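Local coordinates for trans-4-hydroxy-L-proline dehydratase (Clostridioides difficile 70-100-2010, PDB 6VXC), which catalyses the glycyl-radical dehydration of trans-4-hydroxy-L-proline to (S)-1-pyrroline-5-carboxylate in the anaerobic breakdown of hydroxyproline, at residues Pro178-Cys183 with Glu463-Thr468; Glu174-Gly179 with Asn295-Phe300; Pro623-Asp628 with Lys708-Met713; Thr577-Leu582 with Glu634-Ile639. One frame throughout, in Å; residues are numbered along the deposited sequence.

Interaction 1: residues Pro178-Cys183 with Glu463-Thr468; sequences PGHTVC and EAYVLT
H180 stands with its ring edge toward the face of Y465, an offset edge-to-face pair with planes 87° apart and centroids 4.9 Å from one another. Its CE1 comes within 3.4 Å of Y465 CE2, and its ND1 makes a weak, strongly bent hydrogen bond of 2.9 Å to Y465 O. The methyl CD1 of L467 lies over one face of the imidazole, 3.6 Å from the ring centroid, a CH-pi contact. The carbonyl O of H180 sits above the middle of the Y465 ring, while V182 CG2 meets the ring edge near OH. With chi1 at 52°, the tyrosine ring is swung between backbone N and carbonyl carbon, which lays it beside the loop.

Water fills the seam between the backbones: one molecule donates to both P178 O and L467 O, and a second links H180 O (2.6 Å) to Y465 N. Further out, H180 NE2 is hydrogen-bonded to E456, by similarity the proton acceptor, and Y465 OH to S452, so the ring pair borders the probable active site. The loop P178-C183 passes obliquely across strand 463-472, running roughly against it, and the strand pairs in parallel with strand 565-573.

Interaction 2: residues Glu174-Gly179 with Asn295-Phe300; sequences EQRAPG and NIWDAF
R176 lies over W297 in a contact of two loops joined by a single beta bridge, A177 with I296, in the core of the pyruvate formate-lyase-like fold. From the start of the side chain, CB rests on N295 O and on the indole near NE1. CG passes N295 ND2, and CD sits over the middle of the six-membered ring, 3.6 Å from its centroid, a CH-pi contact. A bend at chi3 (80°) then turns the guanidinium toward N295. NE and NH2 grip the single oxygen N295 OD1 side-on, at 3.1 and 3.0 Å from the same face of the amide, with the oxygen near the guanidinium plane. NH1 comes nearest CE3 of W297, and the guanidinium, through CZ, makes an off-centre cation-pi contact with the six-membered ring; NH2 also forms a salt bridge with D359.

Around it, A177 N donates to N295 O and W297 N to A177 O, while the indole NE1 is bonded to F172 O. G179, with positive phi, brings its CA to 3.4 Å from I296 CB. The type II turn I296-A299 presents D298 close to E456, by similarity the proton acceptor. A water accepts weakly from R176 NH1 and donates to D298 OD1 at 2.8 Å.

Interaction 3: residues Pro623-Asp628 with Lys708-Met713; sequences PKYGND and KSCAKM
Y625 is the first residue of the loop P623-D628 to meet helix 703-711, its CE1 lying 4.1 Å from S709 CB. The ring comes in obliquely to both S709 and C710, and its OH approaches C710 SG at 3.5 Å. CG is anti to the backbone N (chi1 167°), which carries the ring from the loop toward the helix, where the hydroxyl is hydrogen-bonded to I692 O.

G626 comes next, and its CA packs against the side chain of S709, 3.6 Å from CB. Its N makes a weak hydrogen bond to S709 OG. Beyond it, N627 turns away from the helix and folds back on its own loop: ND2 donates to K624 O at 3.0 Å and also bonds to G698 O, while OD1 is bonded to T700 N and N701 ND2. The contact joins a loop of the pyruvate formate-lyase-like region to a helix of the C-terminal glycyl-radical region, away from the active site.

At D628 the loop closes on S709 again, now through a firmer bond of 2.8 Å from D628 N to OG, a hydroxyl that is also hydrogen-bonded to D633. The carboxylate of D628 lies between the side chains of K708 and K712. OD1 takes a salt bridge from K712 NZ at 2.8 Å, met on its anti side, 20° out of the carboxylate plane. The extended lysine crosses the aspartate at about a right angle, and NZ has further salt bridges to D630 and D633, an acidic cluster that probably keeps it charged. OD2 lies instead along the aliphatic part of K708, 3.6 Å from CD.

Interaction 4: residues Thr577-Leu582 with Glu634-Ile639; sequences TITDSL and EIMQEI
I639 pushes its CD1 methyl into a hollow lined by I578, T579 and L582, the central bump in a helix-helix packing within the pyruvate formate-lyase-like region. Helices 575-591 and 630-647 meet here with segment axes 8.9 Å apart at closest approach and an angle of 120° between their directions, so the contact is confined to a short patch. The methyl reaches 3.5 Å from T579 CA, down to the backbone between side chains, and touches L582 CD1 at 3.6 Å on the flank. With CG1 anti to the carbonyl carbon (chi1 -61°) and chi2 near 180°, the isoleucine chain is extended and its end goes straight into the groove. Its other branch, CG2, meets CG2 of I578 at 4.1 Å.

One turn earlier, I635 supplies a second, shallower bump. Its CG2 rests between L582 CB and the carbonyl O of T579, and the side chain also touches T583 and K586, further along helix 575-591. L582 projects from that helix to meet both isoleucines, its CB against I635 CG2 and its CD1 against I639 CD1, and it also touches Y506 and L509 of helix 506-538.

The backbones come nearest at T579 and M636, whose CA atoms are 5.1 Å apart. Here T579 packs directly on the M636 backbone: CG2 lies against M636 N and CB, and M636 bends away from the interface at chi2 and chi3. The threonine hydroxyl turns back to its own helix and bonds to I575 O, and its OG1 still sits 3.4 Å from M636 CA.

How the interactions relate
Following the chain from the N terminus, interactions 1 and 2 open from the same loop, 174-183. Interaction 2 closes first, at 295-300, and interaction 1 only at strand 463-472; they share P178 and G179 and touch, H180 N lying 2.9 Å from W297 O as a probable hydrogen bond. Both join the loop to the active-site core. Interactions 4 and 3 come later and cross: 577-582 opens, 623-628 follows, 634-639 closes the first loop and 708-713 the second. Together they tie helices 575-591 and 630-647, and the loop before the latter, to helix 703-711 of the glycyl-radical region. The two pairs stay apart, with nearest atoms at least about 15 Å from each other.

Interaction 1: residues Pro178-Cys183 with Glu463-Thr468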
loop_
_atom_site.group_PDB
_atom_site.type_symbol
_atom_site.label_atom_id
_atom_site.label_comp_id
_atom_site.label_asym_id
_atom_site.label_seq_id
_atom_site.Cartn_x
_atom_site.Cartn_y
_atom_site.Cartn_z
ATOM N N PRO A 178 0.602 -7.354 9.202
ATOM C CA PRO A 178 -0.556 -6.563 8.746
ATOM C C PRO A 178 -0.222 -5.130 8.376
ATOM O O PRO A 178 -0.590 -4.677 7.282
ATOM C CB PRO A 178 -1.511 -6.651 9.946
ATOM C CG PRO A 178 -1.202 -7.984 10.561
ATOM C CD PRO A 178 0.288 -8.157 10.397
ATOM N N GLY A 179 0.432 -4.397 9.274
ATOM C CA GLY A 179 0.882 -3.058 8.948
ATOM C C GLY A 179 -0.239 -2.226 8.375
ATOM O O GLY A 179 -1.328 -2.129 8.944
ATOM N N HIS A 180 0.037 -1.607 7.235
ATOM C CA HIS A 180 -0.944 -0.817 6.505
ATOM C C HIS A 180 -1.514 0.299 7.376
ATOM O O HIS A 180 -2.728 0.470 7.463
ATOM C CB HIS A 180 -2.073 -1.696 5.960
ATOM C CG HIS A 180 -2.846 -1.042 4.862
ATOM N ND1 HIS A 180 -3.928 -0.224 5.100
ATOM C CD2 HIS A 180 -2.682 -1.065 3.519
ATOM C CE1 HIS A 180 -4.397 0.229 3.951
ATOM N NE2 HIS A 180 -3.658 -0.267 2.976
ATOM N N THR A 181 -0.635 1.092 7.993
ATOM C CA THR A 181 -1.101 2.104 8.940
ATOM C C THR A 181 -0.303 3.408 8.789
ATOM O O THR A 181 0.729 3.463 8.115
ATOM C CB THR A 181 -1.054 1.557 10.382
ATOM O OG1 THR A 181 -1.838 2.395 11.237
ATOM C CG2 THR A 181 0.359 1.514 10.906
ATOM N N VAL A 182 -0.806 4.472 9.422
ATOM C CA VAL A 182 -0.347 5.845 9.192
ATOM C C VAL A 182 -0.186 6.542 10.534
ATOM O O VAL A 182 -1.015 6.386 11.434
ATOM C CB VAL A 182 -1.328 6.620 8.276
ATOM C CG1 VAL A 182 -0.891 8.100 8.050
ATOM C CG2 VAL A 182 -1.463 5.902 6.928
ATOM N N CYS A 183 0.867 7.336 10.655
ATOM C CA CYS A 183 1.150 8.043 11.893
ATOM C C CYS A 183 0.106 9.128 12.146
ATOM O O CYS A 183 -0.354 9.795 11.219
ATOM C CB CYS A 183 2.546 8.664 11.813
ATOM S SG CYS A 183 3.238 9.204 13.373
ATOM N N GLU A 463 -6.590 3.840 13.832
ATOM C CA GLU A 463 -7.283 2.736 13.190
ATOM C C GLU A 463 -6.286 1.670 12.784
ATOM O O GLU A 463 -5.188 1.974 12.313
ATOM C CB GLU A 463 -8.080 3.220 11.948
ATOM C CG GLU A 463 -8.839 2.112 11.242
ATOM C CD GLU A 463 -9.747 2.607 10.119
ATOM O OE1 GLU A 463 -9.617 3.786 9.705
ATOM O OE2 GLU A 463 -10.595 1.813 9.651
ATOM N N ALA A 464 -6.674 0.420 12.977
ATOM C CA ALA A 464 -6.081 -0.699 12.264
ATOM C C ALA A 464 -7.021 -1.032 11.115
ATOM O O ALA A 464 -8.152 -1.480 11.335
ATOM C CB ALA A 464 -5.875 -1.894 13.189
ATOM N N TYR A 465 -6.573 -0.789 9.892
ATOM C CA TYR A 465 -7.374 -1.080 8.701
ATOM C C TYR A 465 -6.504 -1.962 7.821
ATOM O O TYR A 465 -5.624 -1.477 7.109
ATOM C CB TYR A 465 -7.870 0.197 7.989
ATOM C CG TYR A 465 -6.861 1.288 7.619
ATOM C CD1 TYR A 465 -6.215 2.027 8.604
ATOM C CD2 TYR A 465 -6.644 1.647 6.283
ATOM C CE1 TYR A 465 -5.314 3.053 8.270
ATOM C CE2 TYR A 465 -5.766 2.662 5.944
ATOM C CZ TYR A 465 -5.102 3.365 6.938
ATOM O OH TYR A 465 -4.221 4.374 6.585
ATOM N N VAL A 466 -6.751 -3.280 7.918
ATOM C CA VAL A 466 -5.858 -4.313 7.407
ATOM C C VAL A 466 -6.408 -4.844 6.083
ATOM O O VAL A 466 -7.569 -5.255 5.998
ATOM C CB VAL A 466 -5.686 -5.448 8.434
ATOM C CG1 VAL A 466 -4.819 -6.567 7.866
ATOM C CG2 VAL A 466 -5.094 -4.917 9.755
ATOM N N LEU A 467 -5.567 -4.837 5.055
ATOM C CA LEU A 467 -5.873 -5.505 3.796
ATOM C C LEU A 467 -5.480 -6.972 3.933
ATOM O O LEU A 467 -4.396 -7.273 4.443
ATOM C CB LEU A 467 -5.098 -4.863 2.645
ATOM C CG LEU A 467 -5.742 -3.667 1.924
ATOM C CD1 LEU A 467 -6.196 -2.619 2.908
ATOM C CD2 LEU A 467 -4.776 -3.059 0.924
ATOM N N THR A 468 -6.355 -7.891 3.505
ATOM C CA THR A 468 -6.051 -9.313 3.670
ATOM C C THR A 468 -5.702 -10.034 2.371
ATOM O O THR A 468 -5.195 -11.159 2.437
ATOM C CB THR A 468 -7.213 -10.061 4.370
ATOM O OG1 THR A 468 -8.375 -10.066 3.541
ATOM C CG2 THR A 468 -7.564 -9.440 5.735
HETATM O O HOH W 1 -2.587 -5.136 5.243
HETATM O O HOH W 2 -3.748 -0.083 9.802
HETATM O O HOH W 3 -3.920 4.555 11.715
#

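Interaction 2: residues Glu174-Gly179 with Asn295-Phe300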
loop_
_atom_site.group_PDB
_atom_site.type_symbol
_atom_site.label_atom_id
_atom_site.label_comp_id
_atom_site.label_asym_id
_atom_site.label_seq_id
_atom_site.Cartn_x
_atom_site.Cartn_y
_atom_site.Cartn_z
ATOM N N GLU A 174 1.191 -13.748 4.465
ATOM C CA GLU A 174 2.074 -14.903 4.336
ATOM C C GLU A 174 3.546 -14.533 4.480
ATOM O O GLU A 174 4.341 -15.361 4.927
ATOM C CB GLU A 174 1.840 -15.633 3.008
ATOM C CG GLU A 174 2.163 -14.856 1.729
ATOM C CD GLU A 174 2.361 -15.789 0.537
ATOM O OE1 GLU A 174 1.479 -15.817 -0.360
ATOM O OE2 GLU A 174 3.392 -16.513 0.521
ATOM N N GLN A 175 3.943 -13.333 4.054
ATOM C CA GLN A 175 5.340 -12.919 4.119
ATOM C C GLN A 175 5.544 -11.568 4.785
ATOM O O GLN A 175 6.681 -11.083 4.825
ATOM C CB GLN A 175 5.941 -12.873 2.717
ATOM C CG GLN A 175 6.078 -14.236 2.053
ATOM C CD GLN A 175 6.477 -14.108 0.616
ATOM O OE1 GLN A 175 7.352 -13.303 0.279
ATOM N NE2 GLN A 175 5.840 -14.892 -0.255
ATOM N N ARG A 176 4.481 -10.930 5.258
ATOM C CA ARG A 176 4.559 -9.611 5.858
ATOM C C ARG A 176 3.543 -9.530 6.977
ATOM O O ARG A 176 2.577 -10.296 7.015
ATOM C CB ARG A 176 4.302 -8.476 4.840
ATOM C CG ARG A 176 5.186 -8.534 3.615
ATOM C CD ARG A 176 5.068 -7.287 2.769
ATOM N NE ARG A 176 5.866 -6.203 3.317
ATOM C CZ ARG A 176 6.025 -5.022 2.732
ATOM N NH1 ARG A 176 5.430 -4.771 1.566
ATOM N NH2 ARG A 176 6.787 -4.108 3.307
ATOM N N ALA A 177 3.766 -8.570 7.870
ATOM C CA ALA A 177 2.854 -8.278 8.956
ATOM C C ALA A 177 1.737 -7.348 8.491
ATOM O O ALA A 177 1.892 -6.617 7.505
ATOM C CB ALA A 177 3.609 -7.647 10.121
ATOM N N PRO A 178 0.602 -7.354 9.202
ATOM C CA PRO A 178 -0.556 -6.563 8.746
ATOM C C PRO A 178 -0.222 -5.130 8.376
ATOM O O PRO A 178 -0.590 -4.677 7.282
ATOM C CB PRO A 178 -1.511 -6.651 9.946
ATOM C CG PRO A 178 -1.202 -7.984 10.561
ATOM C CD PRO A 178 0.288 -8.157 10.397
ATOM N N GLY A 179 0.432 -4.397 9.274
ATOM C CA GLY A 179 0.882 -3.058 8.948
ATOM C C GLY A 179 -0.239 -2.226 8.375
ATOM O O GLY A 179 -1.328 -2.129 8.944
ATOM N N ASN A 295 7.974 -6.441 9.500
ATOM C CA ASN A 295 7.930 -6.136 8.062
ATOM C C ASN A 295 6.494 -5.791 7.669
ATOM O O ASN A 295 5.776 -6.585 7.057
ATOM C CB ASN A 295 8.444 -7.308 7.236
ATOM C CG ASN A 295 8.393 -7.022 5.743
ATOM O OD1 ASN A 295 8.185 -5.878 5.331
ATOM N ND2 ASN A 295 8.632 -8.047 4.924
ATOM N N ILE A 296 6.074 -4.561 7.999
ATOM C CA ILE A 296 4.671 -4.166 7.856
ATOM C C ILE A 296 4.376 -3.712 6.427
ATOM O O ILE A 296 5.209 -3.089 5.774
ATOM C CB ILE A 296 4.305 -3.070 8.881
ATOM C CG1 ILE A 296 5.355 -1.948 8.867
ATOM C CG2 ILE A 296 4.128 -3.674 10.261
ATOM C CD1 ILE A 296 5.063 -0.814 9.811
ATOM N N TRP A 297 3.191 -4.071 5.934
ATOM C CA TRP A 297 2.722 -3.600 4.636
ATOM C C TRP A 297 2.732 -2.077 4.576
ATOM O O TRP A 297 2.309 -1.406 5.516
ATOM C CB TRP A 297 1.309 -4.122 4.357
ATOM C CG TRP A 297 1.285 -5.510 3.777
ATOM C CD1 TRP A 297 0.958 -6.672 4.420
ATOM C CD2 TRP A 297 1.612 -5.872 2.431
ATOM N NE1 TRP A 297 1.060 -7.736 3.547
ATOM C CE2 TRP A 297 1.463 -7.269 2.323
ATOM C CE3 TRP A 297 2.021 -5.145 1.305
ATOM C CZ2 TRP A 297 1.703 -7.951 1.135
ATOM C CZ3 TRP A 297 2.256 -5.829 0.121
ATOM C CH2 TRP A 297 2.100 -7.217 0.051
ATOM N N ASP A 298 3.209 -1.536 3.455
ATOM C CA ASP A 298 3.185 -0.091 3.187
ATOM C C ASP A 298 4.045 0.703 4.167
ATOM O O ASP A 298 3.752 1.869 4.455
ATOM C CB ASP A 298 1.756 0.447 3.196
ATOM C CG ASP A 298 0.891 -0.168 2.097
ATOM O OD1 ASP A 298 1.436 -0.883 1.232
ATOM O OD2 ASP A 298 -0.322 0.074 2.101
ATOM N N ALA A 299 5.131 0.087 4.642
ATOM C CA ALA A 299 6.118 0.748 5.495
ATOM C C ALA A 299 5.465 1.606 6.574
ATOM O O ALA A 299 4.748 1.095 7.433
ATOM C CB ALA A 299 7.062 1.583 4.628
ATOM N N PHE A 300 5.727 2.910 6.552
ATOM C CA PHE A 300 5.080 3.867 7.442
ATOM C C PHE A 300 4.994 5.190 6.697
ATOM O O PHE A 300 5.645 5.377 5.669
ATOM C CB PHE A 300 5.847 4.010 8.785
ATOM C CG PHE A 300 4.990 4.482 9.939
ATOM C CD1 PHE A 300 3.726 3.961 10.147
ATOM C CD2 PHE A 300 5.462 5.418 10.834
ATOM C CE1 PHE A 300 2.946 4.373 11.213
ATOM C CE2 PHE A 300 4.685 5.841 11.904
ATOM C CZ PHE A 300 3.434 5.318 12.102
HETATM O O HOH W 4 8.986 -10.402 6.406
HETATM O O HOH W 5 3.862 -2.257 0.705
#

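Interaction 3: residues Pro623-Asp628 with Lys708-Met713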
loop_
_atom_site.group_PDB
_atom_site.type_symbol
_atom_site.label_atom_id
_atom_site.label_comp_id
_atom_site.label_asym_id
_atom_site.label_seq_id
_atom_site.Cartn_x
_atom_site.Cartn_y
_atom_site.Cartn_z
ATOM N N PRO A 623 -22.357 -3.652 -25.641
ATOM C CA PRO A 623 -22.152 -2.532 -24.717
ATOM C C PRO A 623 -20.984 -2.794 -23.771
ATOM O O PRO A 623 -20.673 -3.939 -23.440
ATOM C CB PRO A 623 -23.485 -2.452 -23.962
ATOM C CG PRO A 623 -24.460 -3.086 -24.845
ATOM C CD PRO A 623 -23.726 -4.191 -25.551
ATOM N N LYS A 624 -20.328 -1.710 -23.345
ATOM C CA LYS A 624 -19.116 -1.780 -22.535
ATOM C C LYS A 624 -19.148 -0.782 -21.380
ATOM O O LYS A 624 -19.570 0.367 -21.536
ATOM C CB LYS A 624 -17.866 -1.506 -23.383
ATOM C CG LYS A 624 -17.575 -2.514 -24.518
ATOM C CD LYS A 624 -17.124 -3.860 -24.011
ATOM C CE LYS A 624 -16.865 -4.842 -25.169
ATOM N NZ LYS A 624 -16.560 -6.198 -24.645
ATOM N N TYR A 625 -18.630 -1.211 -20.238
ATOM C CA TYR A 625 -18.443 -0.329 -19.099
ATOM C C TYR A 625 -17.465 0.797 -19.434
ATOM O O TYR A 625 -16.471 0.592 -20.128
ATOM C CB TYR A 625 -17.931 -1.167 -17.933
ATOM C CG TYR A 625 -17.379 -0.417 -16.761
ATOM C CD1 TYR A 625 -18.215 0.328 -15.935
ATOM C CD2 TYR A 625 -16.031 -0.484 -16.458
ATOM C CE1 TYR A 625 -17.726 0.988 -14.847
ATOM C CE2 TYR A 625 -15.516 0.163 -15.335
ATOM C CZ TYR A 625 -16.373 0.911 -14.546
ATOM O OH TYR A 625 -15.895 1.593 -13.452
ATOM N N GLY A 626 -17.743 1.990 -18.917
ATOM C CA GLY A 626 -16.890 3.141 -19.162
ATOM C C GLY A 626 -17.328 4.036 -20.306
ATOM O O GLY A 626 -16.559 4.902 -20.737
ATOM N N ASN A 627 -18.556 3.891 -20.782
ATOM C CA ASN A 627 -19.067 4.728 -21.855
ATOM C C ASN A 627 -20.304 5.495 -21.428
ATOM O O ASN A 627 -21.018 6.037 -22.275
ATOM C CB ASN A 627 -19.355 3.876 -23.091
ATOM C CG ASN A 627 -18.107 3.254 -23.642
ATOM O OD1 ASN A 627 -17.337 3.917 -24.333
ATOM N ND2 ASN A 627 -17.877 1.997 -23.322
ATOM N N ASP A 628 -20.547 5.585 -20.124
ATOM C CA ASP A 628 -21.786 6.154 -19.614
ATOM C C ASP A 628 -22.992 5.450 -20.234
ATOM O O ASP A 628 -24.024 6.061 -20.505
ATOM C CB ASP A 628 -21.855 7.667 -19.850
ATOM C CG ASP A 628 -22.947 8.321 -19.034
ATOM O OD1 ASP A 628 -23.361 7.739 -17.999
ATOM O OD2 ASP A 628 -23.419 9.386 -19.456
ATOM N N LYS A 708 -18.125 9.428 -15.595
ATOM C CA LYS A 708 -19.552 9.253 -15.340
ATOM C C LYS A 708 -19.892 7.787 -15.047
ATOM O O LYS A 708 -20.660 7.503 -14.128
ATOM C CB LYS A 708 -20.348 9.784 -16.534
ATOM C CG LYS A 708 -20.427 11.308 -16.604
ATOM C CD LYS A 708 -21.542 11.727 -17.543
ATOM C CE LYS A 708 -21.376 13.148 -18.016
ATOM N NZ LYS A 708 -22.445 13.492 -18.997
ATOM N N SER A 709 -19.294 6.840 -15.782
ATOM C CA SER A 709 -19.489 5.427 -15.458
ATOM C C SER A 709 -18.963 5.099 -14.054
ATOM O O SER A 709 -19.654 4.468 -13.249
ATOM C CB SER A 709 -18.785 4.550 -16.503
ATOM O OG SER A 709 -19.467 4.475 -17.738
ATOM N N CYS A 710 -17.739 5.535 -13.744
ATOM C CA CYS A 710 -17.139 5.222 -12.448
ATOM C C CYS A 710 -17.919 5.835 -11.288
ATOM O O CYS A 710 -17.921 5.282 -10.184
ATOM C CB CYS A 710 -15.684 5.710 -12.411
ATOM S SG CYS A 710 -14.589 4.807 -13.506
ATOM N N ALA A 711 -18.557 6.982 -11.507
ATOM C CA ALA A 711 -19.310 7.617 -10.433
ATOM C C ALA A 711 -20.586 6.859 -10.072
ATOM O O ALA A 711 -21.149 7.102 -8.999
ATOM C CB ALA A 711 -19.650 9.055 -10.812
ATOM N N LYS A 712 -21.036 5.932 -10.924
ATOM C CA LYS A 712 -22.227 5.138 -10.643
ATOM C C LYS A 712 -21.961 4.048 -9.612
ATOM O O LYS A 712 -22.912 3.465 -9.084
ATOM C CB LYS A 712 -22.769 4.534 -11.944
ATOM C CG LYS A 712 -23.222 5.586 -12.958
ATOM C CD LYS A 712 -23.568 4.956 -14.309
ATOM C CE LYS A 712 -23.801 6.027 -15.378
ATOM N NZ LYS A 712 -24.110 5.382 -16.692
ATOM N N MET A 713 -20.693 3.767 -9.337
ATOM C CA MET A 713 -20.287 2.965 -8.198
ATOM C C MET A 713 -20.356 3.826 -6.935
ATOM O O MET A 713 -19.962 4.993 -6.946
ATOM C CB MET A 713 -18.868 2.442 -8.438
ATOM C CG MET A 713 -18.300 1.528 -7.389
ATOM S SD MET A 713 -16.598 1.052 -7.749
ATOM C CE MET A 713 -16.882 -0.182 -9.015
#

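Interaction 4: residues Thr577-Leu582 with Glu634-Ile639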
loop_
_atom_site.group_PDB
_atom_site.type_symbol
_atom_site.label_atom_id
_atom_site.label_comp_id
_atom_site.label_asym_id
_atom_site.label_seq_id
_atom_site.Cartn_x
_atom_site.Cartn_y
_atom_site.Cartn_z
ATOM N N THR A 577 -13.460 -6.093 -16.260
ATOM C CA THR A 577 -13.474 -7.357 -16.985
ATOM C C THR A 577 -14.776 -8.113 -16.721
ATOM O O THR A 577 -15.473 -8.513 -17.658
ATOM C CB THR A 577 -12.262 -8.203 -16.569
ATOM O OG1 THR A 577 -11.057 -7.536 -16.946
ATOM C CG2 THR A 577 -12.293 -9.595 -17.219
ATOM N N ILE A 578 -15.165 -8.243 -15.450
ATOM C CA ILE A 578 -16.335 -9.077 -15.189
ATOM C C ILE A 578 -17.617 -8.371 -15.597
ATOM O O ILE A 578 -18.549 -9.021 -16.077
ATOM C CB ILE A 578 -16.398 -9.566 -13.728
ATOM C CG1 ILE A 578 -17.626 -10.492 -13.591
ATOM C CG2 ILE A 578 -16.426 -8.415 -12.734
ATOM C CD1 ILE A 578 -17.758 -11.139 -12.310
ATOM N N THR A 579 -17.680 -7.044 -15.441
ATOM C CA THR A 579 -18.823 -6.288 -15.938
ATOM C C THR A 579 -19.022 -6.528 -17.428
ATOM O O THR A 579 -20.128 -6.849 -17.876
ATOM C CB THR A 579 -18.634 -4.782 -15.696
ATOM O OG1 THR A 579 -18.656 -4.491 -14.300
ATOM C CG2 THR A 579 -19.750 -4.028 -16.370
ATOM N N ASP A 580 -17.956 -6.349 -18.214
ATOM C CA ASP A 580 -18.088 -6.549 -19.651
ATOM C C ASP A 580 -18.403 -8.005 -19.989
ATOM O O ASP A 580 -19.112 -8.268 -20.962
ATOM C CB ASP A 580 -16.829 -6.077 -20.377
ATOM C CG ASP A 580 -16.702 -4.541 -20.429
ATOM O OD1 ASP A 580 -17.634 -3.828 -20.020
ATOM O OD2 ASP A 580 -15.656 -4.045 -20.899
ATOM N N SER A 581 -17.902 -8.959 -19.200
ATOM C CA SER A 581 -18.195 -10.371 -19.466
ATOM C C SER A 581 -19.670 -10.682 -19.238
ATOM O O SER A 581 -20.325 -11.276 -20.100
ATOM C CB SER A 581 -17.318 -11.276 -18.604
ATOM O OG SER A 581 -15.972 -11.221 -19.028
ATOM N N LEU A 582 -20.209 -10.288 -18.081
ATOM C CA LEU A 582 -21.625 -10.536 -17.818
ATOM C C LEU A 582 -22.507 -9.718 -18.749
ATOM O O LEU A 582 -23.574 -10.182 -19.167
ATOM C CB LEU A 582 -21.948 -10.236 -16.357
ATOM C CG LEU A 582 -21.608 -11.307 -15.313
ATOM C CD1 LEU A 582 -21.782 -10.762 -13.887
ATOM C CD2 LEU A 582 -22.456 -12.561 -15.515
ATOM N N GLU A 634 -25.279 -0.590 -15.315
ATOM C CA GLU A 634 -26.171 -1.181 -14.325
ATOM C C GLU A 634 -25.686 -2.557 -13.901
ATOM O O GLU A 634 -25.931 -2.985 -12.768
ATOM C CB GLU A 634 -27.592 -1.292 -14.882
ATOM C CG GLU A 634 -28.329 0.011 -14.944
ATOM C CD GLU A 634 -29.702 -0.125 -15.575
ATOM O OE1 GLU A 634 -30.072 -1.253 -15.989
ATOM O OE2 GLU A 634 -30.405 0.903 -15.662
ATOM N N ILE A 635 -25.052 -3.281 -14.820
ATOM C CA ILE A 635 -24.468 -4.569 -14.473
ATOM C C ILE A 635 -23.263 -4.367 -13.572
ATOM O O ILE A 635 -23.070 -5.106 -12.597
ATOM C CB ILE A 635 -24.126 -5.348 -15.755
ATOM C CG1 ILE A 635 -25.427 -5.687 -16.495
ATOM C CG2 ILE A 635 -23.350 -6.617 -15.434
ATOM C CD1 ILE A 635 -25.222 -6.537 -17.716
ATOM N N MET A 636 -22.443 -3.351 -13.866
ATOM C CA MET A 636 -21.373 -2.992 -12.943
ATOM C C MET A 636 -21.918 -2.764 -11.542
ATOM O O MET A 636 -21.343 -3.228 -10.555
ATOM C CB MET A 636 -20.610 -1.760 -13.431
ATOM C CG MET A 636 -19.512 -1.301 -12.443
ATOM S SD MET A 636 -20.105 -0.306 -11.058
ATOM C CE MET A 636 -20.429 1.252 -11.890
ATOM N N GLN A 637 -23.000 -1.998 -11.434
ATOM C CA GLN A 637 -23.568 -1.717 -10.121
ATOM C C GLN A 637 -24.041 -2.993 -9.429
ATOM O O GLN A 637 -23.843 -3.161 -8.223
ATOM C CB GLN A 637 -24.705 -0.716 -10.253
ATOM C CG GLN A 637 -24.260 0.699 -10.606
ATOM C CD GLN A 637 -25.440 1.633 -10.754
ATOM O OE1 GLN A 637 -26.387 1.329 -11.462
ATOM N NE2 GLN A 637 -25.414 2.748 -10.047
ATOM N N GLU A 638 -24.672 -3.899 -10.176
ATOM C CA GLU A 638 -25.141 -5.148 -9.581
ATOM C C GLU A 638 -23.977 -5.977 -9.070
ATOM O O GLU A 638 -24.025 -6.517 -7.964
ATOM C CB GLU A 638 -25.955 -5.948 -10.597
ATOM C CG GLU A 638 -27.284 -5.318 -10.923
ATOM C CD GLU A 638 -28.107 -6.125 -11.922
ATOM O OE1 GLU A 638 -27.713 -7.274 -12.252
ATOM O OE2 GLU A 638 -29.156 -5.599 -12.375
ATOM N N ILE A 639 -22.912 -6.080 -9.865
ATOM C CA ILE A 639 -21.734 -6.817 -9.435
ATOM C C ILE A 639 -21.128 -6.155 -8.203
ATOM O O ILE A 639 -20.810 -6.819 -7.212
ATOM C CB ILE A 639 -20.711 -6.929 -10.586
ATOM C CG1 ILE A 639 -21.291 -7.682 -11.792
ATOM C CG2 ILE A 639 -19.449 -7.604 -10.094
ATOM C CD1 ILE A 639 -20.448 -7.523 -13.092
#